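Local coordinates for malonyl coenzyme A-acyl carrier protein transacylase (Helicobacter pylori, PDB 2H1Y) that probably transfers the malonyl group of malonyl-CoA to holo-acyl carrier protein, releasing coenzyme A, a step that supplies fatty acid synthesis, at residues L17-Q22 / L78-A83; Q85-Q90 / F281-G286; L156-R161 / K186-T191; E215-K220 / L258-P263. One frame throughout, in Å; residues are numbered along the deposited sequence.

Interaction 1 of 4, residues L17-Q22 / L78-A83; sequences LLFPGQ and LVSYIA
F19, the last residue of strand 15-19, turns one edge of its ring to S80 on helix 69-90. CD2 of F19 lies 3.7 Å from CB of S80, which sits close to the ring plane, so the serine methylene meets a rim of C-H groups and does not cover a face. The CG of F19 is anti to its carbonyl carbon (chi1 -70°), a setting that turns the ring back toward L17, with its CD2 edge facing the helix. The same ring also packs on S109, A110 and L113 of helix 105-116, and is thus enclosed between two helices. The strand is a central one of a mainly parallel, mixed sheet in the alpha/beta core: it is flanked by parallel neighbours 99-102 and 279-283, and helix 69-90 crosses one side of this layered structure, as in other members of the acyl transferase family.

P20 follows at the point where the strand becomes loop. Its CD is 3.8 Å from OG of S80, a van der Waals approach, while its carbonyl takes a longer route to the same serine. One water donates to P20 O (2.8 Å) and also to S80 OG (2.9 Å), bridging loop and helix. Besides accepting from this water, the buried OG of S80 gives its main hydrogen bond to the carbonyl O of L283, with a weak one to the carbonyl O of I76 in its own helix.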
loop_
_atom_site.group_PDB
_atom_site.type_symbol
_atom_site.label_atom_id
_atom_site.label_comp_id
_atom_site.label_asym_id
_atom_site.label_seq_id
_atom_site.Cartn_x
_atom_site.Cartn_y
_atom_site.Cartn_z
ATOM N N LEU A 17 11.152 5.461 3.344
ATOM C CA LEU A 17 10.709 4.129 2.940
ATOM C C LEU A 17 9.336 4.236 2.293
ATOM O O LEU A 17 8.491 5.007 2.753
ATOM C CB LEU A 17 10.646 3.196 4.155
ATOM C CG LEU A 17 11.873 2.443 4.679
ATOM C CD1 LEU A 17 13.179 3.177 4.511
ATOM C CD2 LEU A 17 11.684 2.083 6.137
ATOM N N LEU A 18 9.119 3.477 1.222
ATOM C CA LEU A 18 7.824 3.456 0.568
ATOM C C LEU A 18 7.277 2.040 0.557
ATOM O O LEU A 18 7.985 1.100 0.168
ATOM C CB LEU A 18 7.935 4.004 -0.854
ATOM C CG LEU A 18 8.466 5.415 -1.076
ATOM C CD1 LEU A 18 8.711 5.642 -2.553
ATOM C CD2 LEU A 18 7.482 6.431 -0.573
ATOM N N PHE A 19 6.017 1.905 0.962
ATOM C CA PHE A 19 5.341 0.624 1.051
ATOM C C PHE A 19 4.131 0.550 0.086
ATOM O O PHE A 19 3.115 1.276 0.252
ATOM C CB PHE A 19 4.924 0.340 2.504
ATOM C CG PHE A 19 6.079 0.062 3.416
ATOM C CD1 PHE A 19 6.711 1.096 4.091
ATOM C CD2 PHE A 19 6.575 -1.243 3.567
ATOM C CE1 PHE A 19 7.809 0.844 4.917
ATOM C CE2 PHE A 19 7.658 -1.512 4.392
ATOM C CZ PHE A 19 8.286 -0.458 5.077
ATOM N N PRO A 20 4.217 -0.352 -0.919
ATOM C CA PRO A 20 3.192 -0.396 -1.939
ATOM C C PRO A 20 1.962 -1.126 -1.443
ATOM O O PRO A 20 2.043 -1.856 -0.457
ATOM C CB PRO A 20 3.864 -1.172 -3.080
ATOM C CG PRO A 20 4.921 -1.987 -2.467
ATOM C CD PRO A 20 5.252 -1.378 -1.128
ATOM N N GLY A 21 0.849 -0.901 -2.132
ATOM C CA GLY A 21 -0.435 -1.510 -1.848
ATOM C C GLY A 21 -0.946 -2.266 -3.056
ATOM O O GLY A 21 -0.175 -2.761 -3.878
ATOM N N GLN A 22 -2.260 -2.363 -3.163
ATOM C CA GLN A 22 -2.889 -3.245 -4.128
ATOM C C GLN A 22 -2.612 -2.821 -5.581
ATOM O O GLN A 22 -2.592 -1.625 -5.886
ATOM C CB GLN A 22 -4.386 -3.347 -3.831
ATOM C CG GLN A 22 -4.964 -4.735 -4.100
ATOM C CD GLN A 22 -6.113 -5.072 -3.159
ATOM O OE1 GLN A 22 -6.059 -4.812 -1.940
ATOM N NE2 GLN A 22 -7.175 -5.650 -3.724
ATOM N N LEU A 78 3.948 -9.376 3.108
ATOM C CA LEU A 78 4.987 -10.382 3.282
ATOM C C LEU A 78 6.293 -9.990 2.606
ATOM O O LEU A 78 7.352 -9.963 3.232
ATOM C CB LEU A 78 4.505 -11.699 2.719
ATOM C CG LEU A 78 4.872 -13.001 3.402
ATOM C CD1 LEU A 78 4.593 -14.097 2.387
ATOM C CD2 LEU A 78 6.335 -13.031 3.930
ATOM N N VAL A 79 6.224 -9.681 1.321
ATOM C CA VAL A 79 7.421 -9.290 0.596
ATOM C C VAL A 79 8.004 -7.960 1.149
ATOM O O VAL A 79 9.226 -7.850 1.368
ATOM C CB VAL A 79 7.161 -9.283 -0.918
ATOM C CG1 VAL A 79 8.406 -8.848 -1.703
ATOM C CG2 VAL A 79 6.639 -10.679 -1.376
ATOM N N SER A 80 7.154 -6.970 1.417
ATOM C CA SER A 80 7.634 -5.743 2.076
ATOM C C SER A 80 8.425 -6.047 3.356
ATOM O O SER A 80 9.522 -5.513 3.552
ATOM C CB SER A 80 6.485 -4.802 2.391
ATOM O OG SER A 80 5.960 -4.245 1.206
ATOM N N TYR A 81 7.871 -6.929 4.196
ATOM C CA TYR A 81 8.495 -7.316 5.473
ATOM C C TYR A 81 9.863 -7.900 5.221
ATOM O O TYR A 81 10.826 -7.491 5.850
ATOM C CB TYR A 81 7.628 -8.322 6.248
ATOM C CG TYR A 81 8.122 -8.584 7.648
ATOM C CD1 TYR A 81 9.020 -9.627 7.907
ATOM C CD2 TYR A 81 7.706 -7.780 8.729
ATOM C CE1 TYR A 81 9.492 -9.867 9.170
ATOM C CE2 TYR A 81 8.174 -8.012 10.025
ATOM C CZ TYR A 81 9.070 -9.064 10.235
ATOM O OH TYR A 81 9.564 -9.340 11.498
ATOM N N ILE A 82 9.933 -8.850 4.284
ATOM C CA ILE A 82 11.185 -9.541 3.961
ATOM C C ILE A 82 12.224 -8.574 3.391
ATOM O O ILE A 82 13.369 -8.537 3.858
ATOM C CB ILE A 82 10.971 -10.766 3.014
ATOM C CG1 ILE A 82 10.176 -11.847 3.740
ATOM C CG2 ILE A 82 12.301 -11.305 2.540
ATOM C CD1 ILE A 82 9.686 -12.959 2.872
ATOM N N ALA A 83 11.812 -7.791 2.399
ATOM C CA ALA A 83 12.638 -6.699 1.880
ATOM C C ALA A 83 13.241 -5.873 3.012
ATOM O O ALA A 83 14.440 -5.575 2.990
ATOM C CB ALA A 83 11.826 -5.807 0.964
HETATM O O HOH W 1 3.403 -2.931 1.776
#

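Interaction 2 of 4, residues Q85-Q90 / F281-G286; sequences QLLNKQ and FELGCG
L87 of helix 69-90 reaches strand 279-283 with a single methyl, CD2, and that methyl serves both of its partners. It lies 4.1 Å from CD2 of L283 and 4.4 Å from CD1 of F281, approaching the phenylalanine ring obliquely. The side chains of L87 and L283 cross at about a right angle and meet at one methyl each; the whole contact buries 87 Å². Each leucine reaches out in its own way. In L87, CG stands opposite the backbone N (chi1 180°), which extends the branch off the helix; in L283, CG lies beside the backbone N (chi1 -56°), with the carbonyl carbon on the far side.

The next shell explains why these groups face one another. Alternation along the strand places F281 and L283 on the side of the helix and sends E282 the other way, where its carboxylate accepts bonds from the backbone N of L289 and of K290 at the start of helix 288-294. Around the apolar cluster, A313 and L317 of helix 307-320 cover L87 and F281 respectively, and V304 of the neighbouring strand lies against L283.

This is helix-on-sheet packing inside the core of an alpha/beta fold. The alpha carbons of L87 and L283 remain 9.1 Å apart, and with no hydrogen bond or charge across the gap, what joins the two segments is dispersion and the exclusion of water from three hydrocarbon side chains.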
loop_
_atom_site.group_PDB
_atom_site.type_symbol
_atom_site.label_atom_id
_atom_site.label_comp_id
_atom_site.label_asym_id
_atom_site.label_seq_id
_atom_site.Cartn_x
_atom_site.Cartn_y
_atom_site.Cartn_z
ATOM N N GLN A 85 13.645 -6.624 6.433
ATOM C CA GLN A 85 14.583 -7.443 7.222
ATOM C C GLN A 85 15.941 -7.662 6.551
ATOM O O GLN A 85 16.993 -7.396 7.142
ATOM C CB GLN A 85 13.960 -8.810 7.526
ATOM C CG GLN A 85 12.705 -8.773 8.391
ATOM C CD GLN A 85 12.825 -7.827 9.585
ATOM O OE1 GLN A 85 11.896 -7.077 9.870
ATOM N NE2 GLN A 85 13.970 -7.851 10.272
ATOM N N LEU A 86 15.907 -8.167 5.319
ATOM C CA LEU A 86 17.111 -8.372 4.530
ATOM C C LEU A 86 17.924 -7.085 4.441
ATOM O O LEU A 86 19.110 -7.068 4.791
ATOM C CB LEU A 86 16.744 -8.907 3.147
ATOM C CG LEU A 86 16.748 -10.428 2.879
ATOM C CD1 LEU A 86 16.761 -11.309 4.137
ATOM C CD2 LEU A 86 15.638 -10.839 1.932
ATOM N N LEU A 87 17.283 -5.992 4.040
ATOM C CA LEU A 87 17.994 -4.723 3.924
ATOM C C LEU A 87 18.513 -4.238 5.279
ATOM O O LEU A 87 19.705 -3.982 5.402
ATOM C CB LEU A 87 17.160 -3.647 3.195
ATOM C CG LEU A 87 17.768 -2.248 2.992
ATOM C CD1 LEU A 87 19.206 -2.312 2.505
ATOM C CD2 LEU A 87 16.937 -1.435 2.035
ATOM N N ASN A 88 17.628 -4.148 6.275
ATOM C CA ASN A 88 17.978 -3.789 7.655
ATOM C C ASN A 88 19.163 -4.555 8.267
ATOM O O ASN A 88 19.958 -3.988 9.004
ATOM C CB ASN A 88 16.761 -3.967 8.561
ATOM C CG ASN A 88 17.012 -3.492 9.996
ATOM O OD1 ASN A 88 17.221 -2.294 10.248
ATOM N ND2 ASN A 88 16.987 -4.422 10.934
ATOM N N LYS A 89 19.272 -5.839 7.966
ATOM C CA LYS A 89 20.319 -6.692 8.537
ATOM C C LYS A 89 21.718 -6.375 7.950
ATOM O O LYS A 89 22.753 -6.758 8.516
ATOM C CB LYS A 89 19.913 -8.167 8.361
ATOM C CG LYS A 89 20.975 -9.197 8.634
ATOM C CD LYS A 89 20.589 -10.541 8.023
ATOM C CE LYS A 89 21.830 -11.446 7.906
ATOM N NZ LYS A 89 21.592 -12.600 6.997
ATOM N N GLN A 90 21.721 -5.662 6.822
ATOM C CA GLN A 90 22.942 -5.245 6.135
ATOM C C GLN A 90 23.237 -3.771 6.313
ATOM O O GLN A 90 24.362 -3.330 6.099
ATOM C CB GLN A 90 22.835 -5.543 4.640
ATOM C CG GLN A 90 23.696 -6.688 4.154
ATOM C CD GLN A 90 23.369 -8.012 4.813
ATOM O OE1 GLN A 90 23.538 -8.183 6.017
ATOM N NE2 GLN A 90 22.911 -8.966 4.016
ATOM N N PHE A 281 13.307 4.383 -0.730
ATOM C CA PHE A 281 13.390 2.932 -0.961
ATOM C C PHE A 281 11.988 2.328 -1.050
ATOM O O PHE A 281 11.231 2.359 -0.083
ATOM C CB PHE A 281 14.214 2.198 0.116
ATOM C CG PHE A 281 15.621 2.685 0.277
ATOM C CD1 PHE A 281 16.163 2.831 1.539
ATOM C CD2 PHE A 281 16.409 2.998 -0.815
ATOM C CE1 PHE A 281 17.466 3.274 1.721
ATOM C CE2 PHE A 281 17.723 3.442 -0.655
ATOM C CZ PHE A 281 18.252 3.576 0.619
ATOM N N GLU A 282 11.622 1.790 -2.202
ATOM C CA GLU A 282 10.353 1.076 -2.282
ATOM C C GLU A 282 10.601 -0.337 -1.772
ATOM O O GLU A 282 11.257 -1.125 -2.463
ATOM C CB GLU A 282 9.785 1.047 -3.708
ATOM C CG GLU A 282 8.339 0.572 -3.757
ATOM C CD GLU A 282 7.629 0.826 -5.079
ATOM O OE1 GLU A 282 6.419 0.543 -5.156
ATOM O OE2 GLU A 282 8.255 1.305 -6.044
ATOM N N LEU A 283 10.089 -0.652 -0.572
ATOM C CA LEU A 283 10.267 -1.984 0.024
ATOM C C LEU A 283 9.144 -2.929 -0.322
ATOM O O LEU A 283 7.990 -2.697 0.041
ATOM C CB LEU A 283 10.416 -1.919 1.539
ATOM C CG LEU A 283 11.531 -1.024 2.043
ATOM C CD1 LEU A 283 11.537 -1.075 3.544
ATOM C CD2 LEU A 283 12.858 -1.452 1.465
ATOM N N GLY A 284 9.485 -4.008 -1.016
ATOM C CA GLY A 284 8.488 -4.975 -1.425
ATOM C C GLY A 284 8.476 -5.169 -2.919
ATOM O O GLY A 284 9.380 -4.713 -3.625
ATOM N N CYS A 285 7.451 -5.847 -3.416
ATOM C CA CYS A 285 7.393 -6.160 -4.829
ATOM C C CYS A 285 6.928 -4.998 -5.717
ATOM O O CYS A 285 6.154 -4.150 -5.289
ATOM C CB CYS A 285 6.501 -7.367 -5.045
ATOM S SG CYS A 285 6.106 -7.619 -6.777
ATOM N N GLY A 286 7.396 -5.015 -6.968
ATOM C CA GLY A 286 6.947 -4.130 -8.036
ATOM C C GLY A 286 7.708 -2.822 -8.060
ATOM O O GLY A 286 8.680 -2.645 -7.316
#

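Interaction 3 of 4, residues L156-R161 / K186-T191; sequences LSLCQR and KALEPT
L158 and L188 meet branch to branch, CD2 of L158 lying 4.3 Å from CG of L188. L158 belongs to helix 152-160 and extends straight off it, with CG opposite the backbone N (chi1 167°) and the two methyls spread beyond. L188 comes from the residues leading into helix 189-195. Its chi1 of -101° lies away from a staggered position, so its exact rotation is best read with some caution, but the side chain as a whole points at the other helix.

The two helices are those of a ferredoxin-like beta-alpha-beta-beta-alpha-beta unit, in which both cover one face of an antiparallel four-stranded sheet. C159 and L188 both rest on V165 of strand 165-172, and L158 also packs on L192 and M195 of the second helix, so the leucine pair is one part of a larger hydrocarbon layer.

R161, the first residue past the helix, adds a more exposed contact. With chi1 at 79°, its chain leaves the helix end crosswise, toward the 186-191 side. CD1 of L158 lies over one face of the guanidinium, 3.3 Å above its plane and off-centre. From there NH2 of R161 approaches CG2 of T191 at 4.3 Å. The threonine methyl lies at the edge of the guanidinium, near its plane, a van der Waals contact between a methyl and the margin of a charged group. Both R161 and T191 also touch a neighbouring molecule in the crystal.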
loop_
_atom_site.group_PDB
_atom_site.type_symbol
_atom_site.label_atom_id
_atom_site.label_comp_id
_atom_site.label_asym_id
_atom_site.label_seq_id
_atom_site.Cartn_x
_atom_site.Cartn_y
_atom_site.Cartn_z
ATOM N N LEU A 156 -13.203 15.641 -8.287
ATOM C CA LEU A 156 -13.770 15.872 -6.984
ATOM C C LEU A 156 -15.187 16.405 -7.147
ATOM O O LEU A 156 -16.148 15.806 -6.645
ATOM C CB LEU A 156 -12.895 16.823 -6.173
ATOM C CG LEU A 156 -13.038 16.630 -4.656
ATOM C CD1 LEU A 156 -12.212 15.440 -4.132
ATOM C CD2 LEU A 156 -12.669 17.910 -3.911
ATOM N N SER A 157 -15.341 17.489 -7.897
ATOM C CA SER A 157 -16.680 18.056 -8.056
ATOM C C SER A 157 -17.601 17.216 -8.920
ATOM O O SER A 157 -18.817 17.251 -8.730
ATOM C CB SER A 157 -16.656 19.513 -8.515
ATOM O OG SER A 157 -15.679 19.698 -9.504
ATOM N N LEU A 158 -17.043 16.444 -9.845
ATOM C CA LEU A 158 -17.875 15.503 -10.598
ATOM C C LEU A 158 -18.435 14.413 -9.685
ATOM O O LEU A 158 -19.617 14.080 -9.769
ATOM C CB LEU A 158 -17.126 14.889 -11.770
ATOM C CG LEU A 158 -17.770 13.676 -12.451
ATOM C CD1 LEU A 158 -19.070 14.036 -13.119
ATOM C CD2 LEU A 158 -16.832 13.105 -13.475
ATOM N N CYS A 159 -17.606 13.875 -8.795
ATOM C CA CYS A 159 -18.074 12.800 -7.911
ATOM C C CYS A 159 -19.118 13.304 -6.943
ATOM O O CYS A 159 -20.098 12.621 -6.681
ATOM C CB CYS A 159 -16.912 12.139 -7.171
ATOM S SG CYS A 159 -15.973 11.003 -8.211
ATOM N N GLN A 160 -18.905 14.519 -6.440
ATOM C CA GLN A 160 -19.785 15.152 -5.455
ATOM C C GLN A 160 -21.150 15.510 -6.003
ATOM O O GLN A 160 -22.121 15.574 -5.256
ATOM C CB GLN A 160 -19.124 16.390 -4.846
ATOM C CG GLN A 160 -17.980 16.035 -3.885
ATOM C CD GLN A 160 -17.351 17.263 -3.260
ATOM O OE1 GLN A 160 -17.797 18.392 -3.504
ATOM N NE2 GLN A 160 -16.305 17.054 -2.447
ATOM N N ARG A 161 -21.227 15.726 -7.304
ATOM C CA ARG A 161 -22.523 15.900 -7.943
ATOM C C ARG A 161 -23.078 14.589 -8.558
ATOM O O ARG A 161 -24.062 14.613 -9.294
ATOM C CB ARG A 161 -22.454 17.058 -8.956
ATOM C CG ARG A 161 -21.820 16.724 -10.284
ATOM C CD ARG A 161 -22.884 16.630 -11.385
ATOM N NE ARG A 161 -22.304 16.283 -12.691
ATOM C CZ ARG A 161 -21.292 16.932 -13.250
ATOM N NH1 ARG A 161 -20.740 17.963 -12.625
ATOM N NH2 ARG A 161 -20.816 16.539 -14.423
ATOM N N LYS A 186 -18.979 2.966 -14.764
ATOM C CA LYS A 186 -19.019 2.480 -16.132
ATOM C C LYS A 186 -20.050 3.256 -16.953
ATOM O O LYS A 186 -20.553 2.737 -17.946
ATOM C CB LYS A 186 -19.420 0.995 -16.055
ATOM C CG LYS A 186 -18.993 0.053 -17.177
ATOM C CD LYS A 186 -19.516 -1.379 -16.874
ATOM C CE LYS A 186 -19.450 -2.306 -18.096
ATOM N NZ LYS A 186 -20.440 -1.948 -19.173
ATOM N N ALA A 187 -20.371 4.480 -16.532
ATOM C CA ALA A 187 -21.441 5.279 -17.137
ATOM C C ALA A 187 -21.074 6.749 -17.167
ATOM O O ALA A 187 -21.770 7.559 -17.774
ATOM C CB ALA A 187 -22.754 5.087 -16.382
ATOM N N LEU A 188 -19.994 7.081 -16.471
ATOM C CA LEU A 188 -19.385 8.399 -16.492
ATOM C C LEU A 188 -18.450 8.562 -17.699
ATOM O O LEU A 188 -17.960 9.667 -17.949
ATOM C CB LEU A 188 -18.561 8.574 -15.218
ATOM C CG LEU A 188 -18.956 9.345 -13.957
ATOM C CD1 LEU A 188 -20.439 9.330 -13.650
ATOM C CD2 LEU A 188 -18.147 8.743 -12.810
ATOM N N GLU A 189 -18.206 7.460 -18.423
ATOM C CA GLU A 189 -17.308 7.416 -19.594
ATOM C C GLU A 189 -17.410 8.634 -20.524
ATOM O O GLU A 189 -16.409 9.322 -20.745
ATOM C CB GLU A 189 -17.490 6.112 -20.400
ATOM C CG GLU A 189 -16.239 5.169 -20.508
ATOM C CD GLU A 189 -16.055 4.206 -19.302
ATOM O OE1 GLU A 189 -16.157 2.959 -19.476
ATOM O OE2 GLU A 189 -15.804 4.701 -18.174
ATOM N N PRO A 190 -18.621 8.940 -21.034
ATOM C CA PRO A 190 -18.702 9.967 -22.082
ATOM C C PRO A 190 -18.444 11.372 -21.550
ATOM O O PRO A 190 -18.033 12.252 -22.304
ATOM C CB PRO A 190 -20.154 9.872 -22.583
ATOM C CG PRO A 190 -20.777 8.692 -21.864
ATOM C CD PRO A 190 -19.953 8.438 -20.650
ATOM N N THR A 191 -18.705 11.569 -20.262
ATOM C CA THR A 191 -18.458 12.823 -19.574
ATOM C C THR A 191 -16.967 12.946 -19.240
ATOM O O THR A 191 -16.375 14.015 -19.383
ATOM C CB THR A 191 -19.305 12.899 -18.289
ATOM O OG1 THR A 191 -20.582 12.275 -18.517
ATOM C CG2 THR A 191 -19.505 14.345 -17.835
#

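Interaction 4 of 4, residues E215-K220 / L258-P263; sequences EPMIFK and LQLTQP
M217 and L260 bring together the residues leading into helix 218-228 and a type I beta turn, Q259 to Q262, at the C-terminal end of helix 249-259. The turn lies beside the probable Ser-His active site of this acyltransferase fold: S104 falls in the family's G-H-S-L-G nucleophile elbow, and H210 matches its catalytic histidine. From CB, the methionine first takes the crowded position, with CG between the backbone N and the carbonyl carbon (chi1 82°). It then runs straight on to SD and bends there (chi3 -85°), so that only at the tip does the chain arrive: CE lies 4.0 Å from CD1 of L260. The two side chains cross at about a right angle.

Q259, which opens the turn, is fixed by bonds from its amide to R129 NH2, S104 O and E107 OE2; its carbonyl O accepts from H210 ND1 and probably orients that ring. Two residues after Q259, T261 presents its methyl to the other segment. CG2 of T261 lies 3.7 Å from the backbone N of E215, a carbon-to-nitrogen contact. That same methyl also meets the branch methyl of I218, the CG2 atoms of I218 and T261 being 3.8 Å apart.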
loop_
_atom_site.group_PDB
_atom_site.type_symbol
_atom_site.label_atom_id
_atom_site.label_comp_id
_atom_site.label_asym_id
_atom_site.label_seq_id
_atom_site.Cartn_x
_atom_site.Cartn_y
_atom_site.Cartn_z
ATOM N N GLU A 215 -17.574 2.058 5.365
ATOM C CA GLU A 215 -18.177 2.471 6.650
ATOM C C GLU A 215 -18.514 1.287 7.552
ATOM O O GLU A 215 -18.078 1.261 8.706
ATOM C CB GLU A 215 -19.438 3.325 6.438
ATOM C CG GLU A 215 -19.443 4.681 7.171
ATOM C CD GLU A 215 -19.406 4.564 8.700
ATOM O OE1 GLU A 215 -20.396 4.084 9.309
ATOM O OE2 GLU A 215 -18.387 4.978 9.298
ATOM N N PRO A 216 -19.274 0.291 7.034
ATOM C CA PRO A 216 -19.623 -0.832 7.913
ATOM C C PRO A 216 -18.456 -1.356 8.735
ATOM O O PRO A 216 -18.628 -1.588 9.917
ATOM C CB PRO A 216 -20.112 -1.904 6.935
ATOM C CG PRO A 216 -20.710 -1.130 5.817
ATOM C CD PRO A 216 -19.858 0.119 5.685
ATOM N N MET A 217 -17.280 -1.509 8.125
ATOM C CA MET A 217 -16.155 -2.229 8.733
ATOM C C MET A 217 -15.309 -1.405 9.703
ATOM O O MET A 217 -14.439 -1.989 10.389
ATOM C CB MET A 217 -15.243 -2.864 7.651
ATOM C CG MET A 217 -14.202 -1.903 7.002
ATOM S SD MET A 217 -13.068 -2.662 5.783
ATOM C CE MET A 217 -11.774 -3.315 6.838
ATOM N N ILE A 218 -15.530 -0.078 9.761
ATOM C CA ILE A 218 -14.642 0.800 10.565
ATOM C C ILE A 218 -14.535 0.357 12.025
ATOM O O ILE A 218 -13.434 0.249 12.561
ATOM C CB ILE A 218 -14.924 2.358 10.458
ATOM C CG1 ILE A 218 -16.304 2.749 11.000
ATOM C CG2 ILE A 218 -14.723 2.847 9.033
ATOM C CD1 ILE A 218 -16.360 4.152 11.693
ATOM N N PHE A 219 -15.667 0.053 12.656
ATOM C CA PHE A 219 -15.584 -0.394 14.032
ATOM C C PHE A 219 -14.850 -1.730 14.257
ATOM O O PHE A 219 -13.962 -1.789 15.111
ATOM C CB PHE A 219 -16.903 -0.343 14.813
ATOM C CG PHE A 219 -16.655 -0.349 16.270
ATOM C CD1 PHE A 219 -16.408 0.852 16.938
ATOM C CD2 PHE A 219 -16.497 -1.564 16.958
ATOM C CE1 PHE A 219 -16.081 0.855 18.293
ATOM C CE2 PHE A 219 -16.170 -1.583 18.299
ATOM C CZ PHE A 219 -15.951 -0.370 18.977
ATOM N N LYS A 220 -15.222 -2.782 13.518
ATOM C CA LYS A 220 -14.539 -4.087 13.611
ATOM C C LYS A 220 -13.023 -3.973 13.403
ATOM O O LYS A 220 -12.236 -4.657 14.064
ATOM C CB LYS A 220 -15.117 -5.098 12.615
ATOM C CG LYS A 220 -16.486 -5.655 12.995
ATOM C CD LYS A 220 -16.714 -7.097 12.466
ATOM C CE LYS A 220 -15.937 -8.172 13.280
ATOM N NZ LYS A 220 -16.559 -9.537 13.194
ATOM N N LEU A 258 -9.534 5.530 9.721
ATOM C CA LEU A 258 -10.072 6.593 8.916
ATOM C C LEU A 258 -9.643 6.472 7.442
ATOM O O LEU A 258 -10.411 6.812 6.523
ATOM C CB LEU A 258 -9.608 7.920 9.531
ATOM C CG LEU A 258 -10.431 9.189 9.334
ATOM C CD1 LEU A 258 -9.673 10.214 8.463
ATOM C CD2 LEU A 258 -11.866 8.908 8.829
ATOM N N GLN A 259 -8.425 5.978 7.241
ATOM C CA GLN A 259 -7.880 5.722 5.920
ATOM C C GLN A 259 -8.913 5.059 5.007
ATOM O O GLN A 259 -9.170 5.550 3.902
ATOM C CB GLN A 259 -6.636 4.839 6.048
ATOM C CG GLN A 259 -5.773 4.803 4.807
ATOM C CD GLN A 259 -5.224 3.432 4.554
ATOM O OE1 GLN A 259 -5.969 2.446 4.501
ATOM N NE2 GLN A 259 -3.912 3.348 4.412
ATOM N N LEU A 260 -9.522 3.976 5.512
ATOM C CA LEU A 260 -10.464 3.104 4.781
ATOM C C LEU A 260 -11.618 3.810 4.091
ATOM O O LEU A 260 -12.109 3.327 3.090
ATOM C CB LEU A 260 -11.038 2.038 5.712
ATOM C CG LEU A 260 -10.013 1.165 6.436
ATOM C CD1 LEU A 260 -10.662 0.447 7.597
ATOM C CD2 LEU A 260 -9.346 0.173 5.480
ATOM N N THR A 261 -12.063 4.932 4.643
ATOM C CA THR A 261 -13.191 5.662 4.059
ATOM C C THR A 261 -12.777 6.993 3.447
ATOM O O THR A 261 -13.606 7.700 2.894
ATOM C CB THR A 261 -14.400 5.812 5.061
ATOM O OG1 THR A 261 -14.039 6.638 6.175
ATOM C CG2 THR A 261 -14.794 4.458 5.596
ATOM N N GLN A 262 -11.487 7.310 3.517
ATOM C CA GLN A 262 -10.961 8.564 2.950
ATOM C C GLN A 262 -10.019 8.338 1.771
ATOM O O GLN A 262 -9.223 7.395 1.789
ATOM C CB GLN A 262 -10.202 9.380 4.012
ATOM C CG GLN A 262 -11.034 9.897 5.181
ATOM C CD GLN A 262 -12.387 10.401 4.752
ATOM O OE1 GLN A 262 -13.411 9.774 5.049
ATOM N NE2 GLN A 262 -12.409 11.514 4.025
ATOM N N PRO A 263 -10.051 9.243 0.780
ATOM C CA PRO A 263 -9.132 9.171 -0.344
ATOM C C PRO A 263 -7.689 8.982 0.112
ATOM O O PRO A 263 -7.237 9.634 1.071
ATOM C CB PRO A 263 -9.271 10.545 -0.993
ATOM C CG PRO A 263 -10.659 10.947 -0.692
ATOM C CD PRO A 263 -10.937 10.417 0.684
#

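Interactions 1 and 2 form one continuous patch, with centres about 8 Å apart. Both use helix 69-90 and adjoining parallel strands, joined by a probable hydrogen bond from L18 N to F281 O (2.7 Å) and by packing of A83 CB on G284 N (3.6 Å). Interaction 4 comes within about 8 Å of interaction 1 at the nearest atoms, and about 6 Å of interaction 3, touching neither. The centres of interactions 2 and 3 are about 39 Å apart, one in the alpha/beta core, the other in the ferredoxin-like unit. In this family the active site lies in the cleft between those parts; interaction 4 adjoins the probable site, through Q259 with H210 and S104.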